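Local coordinates for protein porin (Rhodobacter capsulatus, PDB 3POR) that forms, as a homotrimer in the outer membrane, channels that let small hydrophilic solutes of up to about 0.6 kDa diffuse passively, at residues A113-V118 with A147-V152; E205-F210 with A222-V227; F215-V220 with D255-V260. All coordinates share one frame; numbering follows the deposited sequence.

Interaction 1: residues A113-V118 with A147-V152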
loop_
_atom_site.group_PDB
_atom_site.type_symbol
_atom_site.label_atom_id
_atom_site.label_comp_id
_atom_site.label_asym_id
_atom_site.label_seq_id
_atom_site.Cartn_x
_atom_site.Cartn_y
_atom_site.Cartn_z
ATOM N N ALA A 113 -1.617 -5.440 20.682
ATOM C CA ALA A 113 -1.207 -5.160 19.306
ATOM C C ALA A 113 0.258 -4.731 19.103
ATOM O O ALA A 113 0.917 -5.120 18.129
ATOM C CB ALA A 113 -2.115 -4.075 18.706
ATOM N N GLU A 114 0.831 -3.956 20.044
ATOM C CA GLU A 114 2.223 -3.520 19.986
ATOM C C GLU A 114 3.169 -4.708 19.896
ATOM O O GLU A 114 4.198 -4.572 19.255
ATOM C CB GLU A 114 2.552 -2.641 21.247
ATOM C CG GLU A 114 1.966 -2.967 22.691
ATOM C CD GLU A 114 2.812 -3.675 23.793
ATOM O OE1 GLU A 114 4.050 -3.795 23.682
ATOM O OE2 GLU A 114 2.203 -4.106 24.792
ATOM N N ASP A 115 2.754 -5.844 20.476
ATOM C CA ASP A 115 3.488 -7.078 20.628
ATOM C C ASP A 115 3.694 -7.915 19.389
ATOM O O ASP A 115 4.626 -8.731 19.341
ATOM C CB ASP A 115 2.798 -7.964 21.653
ATOM C CG ASP A 115 3.114 -7.731 23.134
ATOM O OD1 ASP A 115 4.296 -7.843 23.511
ATOM O OD2 ASP A 115 2.175 -7.497 23.912
ATOM N N ASN A 116 2.759 -7.696 18.461
ATOM C CA ASN A 116 2.645 -8.414 17.203
ATOM C C ASN A 116 3.928 -8.598 16.377
ATOM O O ASN A 116 4.565 -7.573 16.124
ATOM C CB ASN A 116 1.639 -7.742 16.297
ATOM C CG ASN A 116 0.183 -7.919 16.637
ATOM O OD1 ASN A 116 -0.278 -8.443 17.667
ATOM N ND2 ASN A 116 -0.597 -7.443 15.690
ATOM N N PRO A 117 4.380 -9.746 15.784
ATOM C CA PRO A 117 3.571 -10.912 15.504
ATOM C C PRO A 117 3.377 -11.622 16.831
ATOM O O PRO A 117 4.327 -11.861 17.593
ATOM C CB PRO A 117 4.387 -11.706 14.513
ATOM C CG PRO A 117 5.590 -10.857 14.169
ATOM C CD PRO A 117 5.773 -10.028 15.403
ATOM N N VAL A 118 2.104 -11.852 17.127
ATOM C CA VAL A 118 1.759 -12.737 18.221
ATOM C C VAL A 118 1.502 -14.145 17.626
ATOM O O VAL A 118 1.435 -14.275 16.398
ATOM C CB VAL A 118 0.569 -12.108 18.921
ATOM C CG1 VAL A 118 1.169 -10.838 19.507
ATOM C CG2 VAL A 118 -0.609 -11.748 18.064
ATOM N N ALA A 147 5.406 -6.583 27.901
ATOM C CA ALA A 147 4.168 -7.334 27.902
ATOM C C ALA A 147 4.353 -8.724 27.325
ATOM O O ALA A 147 4.674 -9.026 26.154
ATOM C CB ALA A 147 3.075 -6.634 27.061
ATOM N N GLN A 148 4.298 -9.505 28.364
ATOM C CA GLN A 148 4.181 -10.866 28.125
ATOM C C GLN A 148 2.683 -10.987 28.274
ATOM O O GLN A 148 2.125 -10.607 29.294
ATOM C CB GLN A 148 5.024 -11.561 29.154
ATOM C CG GLN A 148 4.837 -13.068 28.999
ATOM C CD GLN A 148 4.753 -13.657 27.566
ATOM O OE1 GLN A 148 5.108 -13.028 26.560
ATOM N NE2 GLN A 148 4.252 -14.875 27.354
ATOM N N GLU A 149 1.982 -11.388 27.234
ATOM C CA GLU A 149 0.527 -11.516 27.270
ATOM C C GLU A 149 0.143 -12.962 27.015
ATOM O O GLU A 149 0.856 -13.542 26.213
ATOM C CB GLU A 149 -0.012 -10.628 26.212
ATOM C CG GLU A 149 -0.888 -11.344 25.167
ATOM C CD GLU A 149 -0.373 -11.688 23.769
ATOM O OE1 GLU A 149 0.722 -11.293 23.379
ATOM O OE2 GLU A 149 -1.119 -12.342 23.034
ATOM N N MET A 150 -0.813 -13.704 27.527
ATOM C CA MET A 150 -1.078 -15.002 26.961
ATOM C C MET A 150 -2.488 -15.371 27.217
ATOM O O MET A 150 -3.148 -14.703 28.008
ATOM C CB MET A 150 -0.148 -16.039 27.521
ATOM C CG MET A 150 -0.443 -16.790 28.798
ATOM S SD MET A 150 0.329 -15.971 30.216
ATOM C CE MET A 150 1.656 -14.930 29.673
ATOM N N ALA A 151 -3.049 -16.342 26.517
ATOM C CA ALA A 151 -4.441 -16.749 26.754
ATOM C C ALA A 151 -4.606 -18.208 26.427
ATOM O O ALA A 151 -3.774 -18.744 25.673
ATOM C CB ALA A 151 -5.455 -16.055 25.861
ATOM N N VAL A 152 -5.643 -18.809 27.019
ATOM C CA VAL A 152 -6.100 -20.156 26.730
ATOM C C VAL A 152 -7.641 -20.261 26.745
ATOM O O VAL A 152 -8.345 -19.647 27.565
ATOM C CB VAL A 152 -5.566 -21.216 27.722
ATOM C CG1 VAL A 152 -4.065 -21.344 27.624
ATOM C CG2 VAL A 152 -5.959 -20.824 29.120
#
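Asp-115 lays its carboxylate against Ala-147, with OD2 of Asp-115 3.4 Å from CB of Ala-147. Its other oxygen, OD1, comes to 2.9 Å from the carbonyl O of Ala-147; both are acceptors, so no hydrogen bond joins them, and the short distance is doubtful since Ala-147 is poorly ordered. Ser-135 OG supplies a donor to that carbonyl. Glu-114 touches the same methyl group with the end of its bent chain: chi1 of 38° sets CG between the backbone N and the carbonyl carbon, and the bend at chi2 (101°) brings OE2 of Glu-114 to 3.5 Å from CB of Ala-147. Glu-149 completes an acidic group, its OE1 being 4.1 Å from OD2 of Asp-115 and 3.9 Å from CG1 of Val-118, whose side chain it crosses at about a right angle. With Asp-146 also close to Glu-114 and Asp-115, the negative charges would probably raise the affinity of one or more of these carboxyl groups for a proton. Residues 113-117 end the long connection between strands 68-73 and 118-125, which in porins of this kind folds inward to narrow the channel, and Val-118 opens the latter strand; Pro-117 packs on Ser-23 of a neighbouring subunit. The contact thus links that loop, where it runs into strand 118-125, to the start of strand 148-158, with strand 128-134 between the two in the barrel.

Interaction 2: residues E205-F210 with A222-V227. With C8E ((hydroxyethyloxy)tri(ethyloxy)octane), chain B.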
loop_
_atom_site.group_PDB
_atom_site.type_symbol
_atom_site.label_atom_id
_atom_site.label_comp_id
_atom_site.label_asym_id
_atom_site.label_seq_id
_atom_site.Cartn_x
_atom_site.Cartn_y
_atom_site.Cartn_z
ATOM N N GLU A 205 -9.667 -8.508 36.777
ATOM C CA GLU A 205 -9.092 -7.318 37.328
ATOM C C GLU A 205 -8.276 -6.630 36.273
ATOM O O GLU A 205 -7.627 -7.246 35.436
ATOM C CB GLU A 205 -8.235 -7.656 38.546
ATOM C CG GLU A 205 -7.207 -8.791 38.494
ATOM C CD GLU A 205 -5.769 -8.478 38.031
ATOM O OE1 GLU A 205 -5.354 -7.334 38.213
ATOM O OE2 GLU A 205 -5.046 -9.367 37.529
ATOM N N LEU A 206 -8.403 -5.313 36.325
ATOM C CA LEU A 206 -7.854 -4.351 35.392
ATOM C C LEU A 206 -6.847 -3.409 36.060
ATOM O O LEU A 206 -6.934 -3.210 37.261
ATOM C CB LEU A 206 -8.994 -3.477 34.785
ATOM C CG LEU A 206 -10.056 -4.034 33.847
ATOM C CD1 LEU A 206 -10.798 -2.920 33.141
ATOM C CD2 LEU A 206 -9.371 -4.834 32.731
ATOM N N ASP A 207 -5.882 -2.783 35.412
ATOM C CA ASP A 207 -5.116 -1.732 36.046
ATOM C C ASP A 207 -6.001 -0.483 36.237
ATOM O O ASP A 207 -6.607 -0.042 35.245
ATOM C CB ASP A 207 -3.968 -1.387 35.162
ATOM C CG ASP A 207 -3.218 -0.114 35.554
ATOM O OD1 ASP A 207 -2.385 -0.204 36.443
ATOM O OD2 ASP A 207 -3.471 0.952 34.982
ATOM N N ARG A 208 -6.010 0.198 37.405
ATOM C CA ARG A 208 -6.846 1.335 37.734
ATOM C C ARG A 208 -6.908 2.414 36.684
ATOM O O ARG A 208 -7.956 2.844 36.178
ATOM C CB ARG A 208 -6.337 1.916 39.032
ATOM C CG ARG A 208 -6.954 3.283 39.390
ATOM C CD ARG A 208 -6.184 4.038 40.423
ATOM N NE ARG A 208 -4.952 4.603 39.914
ATOM C CZ ARG A 208 -3.807 4.372 40.557
ATOM N NH1 ARG A 208 -3.832 3.611 41.655
ATOM N NH2 ARG A 208 -2.656 4.948 40.163
ATOM N N ASP A 209 -5.742 2.881 36.318
ATOM C CA ASP A 209 -5.754 3.983 35.393
ATOM C C ASP A 209 -6.088 3.494 33.989
ATOM O O ASP A 209 -6.717 4.268 33.259
ATOM C CB ASP A 209 -4.403 4.691 35.526
ATOM C CG ASP A 209 -4.190 5.458 36.867
ATOM O OD1 ASP A 209 -5.174 5.982 37.423
ATOM O OD2 ASP A 209 -3.047 5.538 37.349
ATOM N N PHE A 210 -5.828 2.242 33.544
ATOM C CA PHE A 210 -6.390 1.764 32.263
ATOM C C PHE A 210 -7.914 1.813 32.368
ATOM O O PHE A 210 -8.599 2.384 31.517
ATOM C CB PHE A 210 -5.946 0.319 31.976
ATOM C CG PHE A 210 -6.777 -0.409 30.928
ATOM C CD1 PHE A 210 -6.740 -0.010 29.613
ATOM C CD2 PHE A 210 -7.621 -1.419 31.313
ATOM C CE1 PHE A 210 -7.561 -0.613 28.691
ATOM C CE2 PHE A 210 -8.430 -2.009 30.383
ATOM C CZ PHE A 210 -8.408 -1.613 29.075
ATOM N N ALA A 222 -0.803 8.334 41.697
ATOM C CA ALA A 222 -0.419 7.349 42.675
ATOM C C ALA A 222 0.139 6.106 41.991
ATOM O O ALA A 222 0.149 5.939 40.753
ATOM C CB ALA A 222 -1.589 6.917 43.498
ATOM N N ALA A 223 0.729 5.227 42.797
ATOM C CA ALA A 223 1.289 3.990 42.316
ATOM C C ALA A 223 0.161 3.103 41.727
ATOM O O ALA A 223 -1.003 3.356 42.096
ATOM C CB ALA A 223 1.921 3.350 43.497
ATOM N N ALA A 224 0.409 2.070 40.885
ATOM C CA ALA A 224 -0.678 1.357 40.250
ATOM C C ALA A 224 -1.419 0.470 41.203
ATOM O O ALA A 224 -0.765 -0.075 42.091
ATOM C CB ALA A 224 -0.136 0.517 39.158
ATOM N N THR A 225 -2.759 0.386 41.064
ATOM C CA THR A 225 -3.689 -0.475 41.805
ATOM C C THR A 225 -4.536 -1.315 40.813
ATOM O O THR A 225 -4.832 -0.916 39.677
ATOM C CB THR A 225 -4.677 0.350 42.732
ATOM O OG1 THR A 225 -5.477 1.368 42.099
ATOM C CG2 THR A 225 -3.792 1.034 43.708
ATOM N N ALA A 226 -4.932 -2.519 41.158
ATOM C CA ALA A 226 -5.736 -3.278 40.272
ATOM C C ALA A 226 -7.166 -2.972 40.686
ATOM O O ALA A 226 -7.408 -2.936 41.885
ATOM C CB ALA A 226 -5.389 -4.702 40.490
ATOM N N VAL A 227 -8.173 -2.687 39.861
ATOM C CA VAL A 227 -9.561 -2.612 40.315
ATOM C C VAL A 227 -10.246 -3.869 39.777
ATOM O O VAL A 227 -9.800 -4.392 38.764
ATOM C CB VAL A 227 -10.239 -1.387 39.756
ATOM C CG1 VAL A 227 -9.635 -0.203 40.455
ATOM C CG2 VAL A 227 -10.086 -1.309 38.244
HETATM C C1 C8E B . -12.290 -5.070 30.297
HETATM C C2 C8E B . -11.242 -4.587 29.305
HETATM C C3 C8E B . -11.956 -3.716 28.359
HETATM C C4 C8E B . -10.878 -3.542 27.367
HETATM C C5 C8E B . -11.519 -2.970 26.153
HETATM C C6 C8E B . -12.439 -1.708 26.362
HETATM C C7 C8E B . -14.034 -1.903 26.268
HETATM C C8 C8E B . -14.838 -0.654 25.807
HETATM O O9 C8E B . -16.258 -0.696 25.803
HETATM C C10 C8E B . -16.827 -0.245 27.021
HETATM C C11 C8E B . -17.185 1.208 27.260
HETATM O O12 C8E B . -18.216 1.838 26.513
HETATM C C13 C8E B . -17.659 2.583 25.448
HETATM C C14 C8E B . -16.678 3.637 25.858
HETATM O O15 C8E B . -17.117 4.545 26.861
HETATM C C16 C8E B . -16.386 5.781 26.710
HETATM C C17 C8E B . -16.921 7.098 26.045
HETATM O O18 C8E B . -17.548 7.206 24.725
HETATM C C19 C8E B . -16.683 7.572 23.612
HETATM C C20 C8E B . -16.566 9.037 23.120
HETATM O O21 C8E B . -16.156 9.925 24.163
#
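Antiparallel strand pairing, extended by an arginine that binds a loop backbone, joins the end of strand 195-207 to the beginning of strand 226-240. Leu-206 and Val-227 form the hydrogen-bonded pair: Leu-206 N donates to Val-227 O at 3.0 Å, and Val-227 N returns a bond to Leu-206 O. Asp-207 and Ala-226 follow as a non-hydrogen-bonded pair with diverging side chains. Beyond them Arg-208 N donates to Thr-225 O at 2.8 Å. In barrel terms these are adjacent strands whose connection contains helix 208-214, and Asp-207 is the N-cap of that helix: its OD2 accepts from Phe-210 N at 3.0 Å, while its OD1 is bound by Ala-179 N. The Arg-208 side chain has CG anti to the backbone N (chi1 169°) and bends at chi3, bringing the guanidinium group over to residues 222-225. NH1 and NH2 of Arg-208 together hold Ala-223 O end-on, at 2.9 and 3.0 Å, near the guanidinium plane; NH1 is tilted only slightly from the carbonyl plane, whereas NH2 stands well above it. NH1 also donates to Thr-225 OG1, 2.8 Å away. On its NE side Arg-208 takes Asp-209 side-on in a salt bridge, which probably offsets much of its charge and, with the bonds to Ala-223 and Thr-225, limits the turning of the guanidinium group. Away from residues 222-227, CZ of Phe-210 touches C4 of the bound detergent C8E at 3.6 Å.

Interaction 3: residues F215-V220 with D255-V260. With C8E ((hydroxyethyloxy)tri(ethyloxy)octane), chain B.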
loop_
_atom_site.group_PDB
_atom_site.type_symbol
_atom_site.label_atom_id
_atom_site.label_comp_id
_atom_site.label_asym_id
_atom_site.label_seq_id
_atom_site.Cartn_x
_atom_site.Cartn_y
_atom_site.Cartn_z
ATOM N N PHE A 215 -13.194 4.864 30.499
ATOM C CA PHE A 215 -14.331 5.745 30.697
ATOM C C PHE A 215 -13.950 7.182 30.559
ATOM O O PHE A 215 -14.737 8.062 30.925
ATOM C CB PHE A 215 -14.920 5.630 32.035
ATOM C CG PHE A 215 -15.631 4.327 32.195
ATOM C CD1 PHE A 215 -16.965 4.257 31.819
ATOM C CD2 PHE A 215 -14.939 3.226 32.680
ATOM C CE1 PHE A 215 -17.612 3.038 31.935
ATOM C CE2 PHE A 215 -15.607 2.019 32.780
ATOM C CZ PHE A 215 -16.933 1.921 32.411
ATOM N N ASP A 216 -12.719 7.398 30.077
ATOM C CA ASP A 216 -12.166 8.693 29.737
ATOM C C ASP A 216 -11.876 9.734 30.860
ATOM O O ASP A 216 -11.957 10.969 30.697
ATOM C CB ASP A 216 -13.150 9.100 28.674
ATOM C CG ASP A 216 -12.711 10.036 27.598
ATOM O OD1 ASP A 216 -11.514 10.384 27.561
ATOM O OD2 ASP A 216 -13.619 10.397 26.824
ATOM N N LEU A 217 -11.388 9.205 32.002
ATOM C CA LEU A 217 -11.166 9.931 33.246
ATOM C C LEU A 217 -9.696 10.172 33.448
ATOM O O LEU A 217 -8.941 9.232 33.166
ATOM C CB LEU A 217 -11.709 9.082 34.376
ATOM C CG LEU A 217 -13.200 8.726 34.399
ATOM C CD1 LEU A 217 -13.484 7.808 35.561
ATOM C CD2 LEU A 217 -14.043 9.949 34.527
ATOM N N THR A 218 -9.225 11.341 33.921
ATOM C CA THR A 218 -7.801 11.469 34.184
ATOM C C THR A 218 -7.405 10.419 35.213
ATOM O O THR A 218 -8.184 9.976 36.078
ATOM C CB THR A 218 -7.320 12.870 34.777
ATOM O OG1 THR A 218 -8.325 13.397 35.601
ATOM C CG2 THR A 218 -7.038 13.905 33.719
ATOM N N PRO A 219 -6.178 9.962 35.179
ATOM C CA PRO A 219 -5.658 9.071 36.196
ATOM C C PRO A 219 -5.277 9.782 37.455
ATOM O O PRO A 219 -4.939 10.969 37.458
ATOM C CB PRO A 219 -4.509 8.438 35.520
ATOM C CG PRO A 219 -4.004 9.515 34.617
ATOM C CD PRO A 219 -5.208 10.295 34.163
ATOM N N VAL A 220 -5.112 8.940 38.440
ATOM C CA VAL A 220 -4.819 9.465 39.708
ATOM C C VAL A 220 -3.323 9.341 39.977
ATOM O O VAL A 220 -2.820 8.232 39.749
ATOM C CB VAL A 220 -5.682 8.735 40.740
ATOM C CG1 VAL A 220 -7.068 8.510 40.202
ATOM C CG2 VAL A 220 -5.169 7.432 41.045
ATOM N N ASP A 255 -15.471 -1.910 39.141
ATOM C CA ASP A 255 -15.786 -1.577 40.504
ATOM C C ASP A 255 -15.035 -0.349 40.982
ATOM O O ASP A 255 -13.890 -0.162 40.612
ATOM C CB ASP A 255 -15.468 -2.829 41.280
ATOM C CG ASP A 255 -14.638 -2.657 42.551
ATOM O OD1 ASP A 255 -15.275 -2.405 43.585
ATOM O OD2 ASP A 255 -13.390 -2.756 42.504
ATOM N N THR A 256 -15.635 0.490 41.817
ATOM C CA THR A 256 -15.074 1.736 42.291
ATOM C C THR A 256 -14.811 2.664 41.113
ATOM O O THR A 256 -14.364 3.766 41.391
ATOM C CB THR A 256 -13.692 1.624 43.122
ATOM O OG1 THR A 256 -12.585 1.323 42.264
ATOM C CG2 THR A 256 -13.758 0.553 44.205
ATOM N N ILE A 257 -15.016 2.380 39.825
ATOM C CA ILE A 257 -14.788 3.364 38.793
ATOM C C ILE A 257 -16.066 3.654 38.019
ATOM O O ILE A 257 -16.426 4.810 38.141
ATOM C CB ILE A 257 -13.644 2.874 37.894
ATOM C CG1 ILE A 257 -12.333 2.982 38.655
ATOM C CG2 ILE A 257 -13.545 3.733 36.668
ATOM C CD1 ILE A 257 -11.180 2.145 38.138
ATOM N N ASP A 258 -16.857 2.892 37.250
ATOM C CA ASP A 258 -18.063 3.381 36.584
ATOM C C ASP A 258 -18.687 2.170 35.929
ATOM O O ASP A 258 -18.136 1.067 35.901
ATOM C CB ASP A 258 -17.782 4.432 35.474
ATOM C CG ASP A 258 -18.898 5.483 35.203
ATOM O OD1 ASP A 258 -20.038 5.288 35.655
ATOM O OD2 ASP A 258 -18.635 6.520 34.557
ATOM N N ASP A 259 -19.900 2.306 35.426
ATOM C CA ASP A 259 -20.649 1.241 34.830
ATOM C C ASP A 259 -21.249 1.824 33.629
ATOM O O ASP A 259 -21.724 2.977 33.666
ATOM C CB ASP A 259 -21.782 0.838 35.605
ATOM C CG ASP A 259 -21.386 0.237 36.934
ATOM O OD1 ASP A 259 -20.209 0.164 37.347
ATOM O OD2 ASP A 259 -22.333 -0.214 37.577
ATOM N N VAL A 260 -21.232 0.966 32.618
ATOM C CA VAL A 260 -21.858 1.335 31.391
ATOM C C VAL A 260 -22.463 0.068 30.838
ATOM O O VAL A 260 -21.972 -1.038 31.102
ATOM C CB VAL A 260 -20.805 1.966 30.503
ATOM C CG1 VAL A 260 -19.729 1.022 30.096
ATOM C CG2 VAL A 260 -21.509 2.485 29.293
HETATM C C1 C8E B . -12.290 -5.070 30.297
HETATM C C2 C8E B . -11.242 -4.587 29.305
HETATM C C3 C8E B . -11.956 -3.716 28.359
HETATM C C4 C8E B . -10.878 -3.542 27.367
HETATM C C5 C8E B . -11.519 -2.970 26.153
HETATM C C6 C8E B . -12.439 -1.708 26.362
HETATM C C7 C8E B . -14.034 -1.903 26.268
HETATM C C8 C8E B . -14.838 -0.654 25.807
HETATM O O9 C8E B . -16.258 -0.696 25.803
HETATM C C10 C8E B . -16.827 -0.245 27.021
HETATM C C11 C8E B . -17.185 1.208 27.260
HETATM O O12 C8E B . -18.216 1.838 26.513
HETATM C C13 C8E B . -17.659 2.583 25.448
HETATM C C14 C8E B . -16.678 3.637 25.858
HETATM O O15 C8E B . -17.117 4.545 26.861
HETATM C C16 C8E B . -16.386 5.781 26.710
HETATM C C17 C8E B . -16.921 7.098 26.045
HETATM O O18 C8E B . -17.548 7.206 24.725
HETATM C C19 C8E B . -16.683 7.572 23.612
HETATM C C20 C8E B . -16.566 9.037 23.120
HETATM O O21 C8E B . -16.156 9.925 24.163
#
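The Phe-215 ring carries Asp-258 on one face: CB of Asp-258 stands 3.7 Å from the ring centroid, only 11° off the normal, a CH-pi contact placed over the middle of the ring. The Asp-258 carboxylate plane is turned 34° from the ring plane, and its OD2 comes no nearer than 3.9 Å to CD1 of Phe-215, so the methylene and not the charge makes the contact. Val-260 meets the ring obliquely, CG1 lying 3.5 Å from CE1 of Phe-215, and Ile-257 approaches the CD2 side through CG2, likewise obliquely. Phe-215 holds CG beside its backbone N, anti to the carbonyl carbon (chi1 -71°), which directs the ring at the strand. Helix 208-214 finishes in a Schellman motif, with Asp-216 in positive phi and Leu-217 N bonded to Arg-212 O, and this turn presents Phe-215 and Leu-217 on the same side. Across from them a classic beta bulge has Ile-257 and Asp-258 both facing Ile-254 of the preceding strand, so two consecutive side chains point toward the loop. CD1 of Leu-217 touches CG2 of Ile-257 at 4.2 Å. Were Phe-215 replaced by an alanine, the Asp-258 methylene and the Val-260 methyl would probably lose the ring they pack on, and a gap would be likely to open between the helix end and strand 258-272. Leu-286 and Ile-254 also pack on the Phe-215 side chain. CG1 of Val-260 also lies 3.8 Å from C11, in the ether part of the bound detergent C8E.

In the fold
All three interactions lie where loops meet strands toward one end of the same 16-stranded antiparallel barrel. Interaction 1 comes first along the chain and closes before the others open; its centre is about 20 Å from that of interaction 2 and about 25 Å from that of interaction 3, and it touches neither. Interactions 2 and 3 alternate along the chain, lie with centres about 10 Å apart and are in contact: Asp-209 OD1 probably bonds Val-220 N, and Val-227 packs on Ile-257. Helix 208-214 joins them, and both touch the detergent. Interaction 1 joins the inward-folded loop to the wall; the others sit at connections of strands 195-207, 226-240 and 258-272.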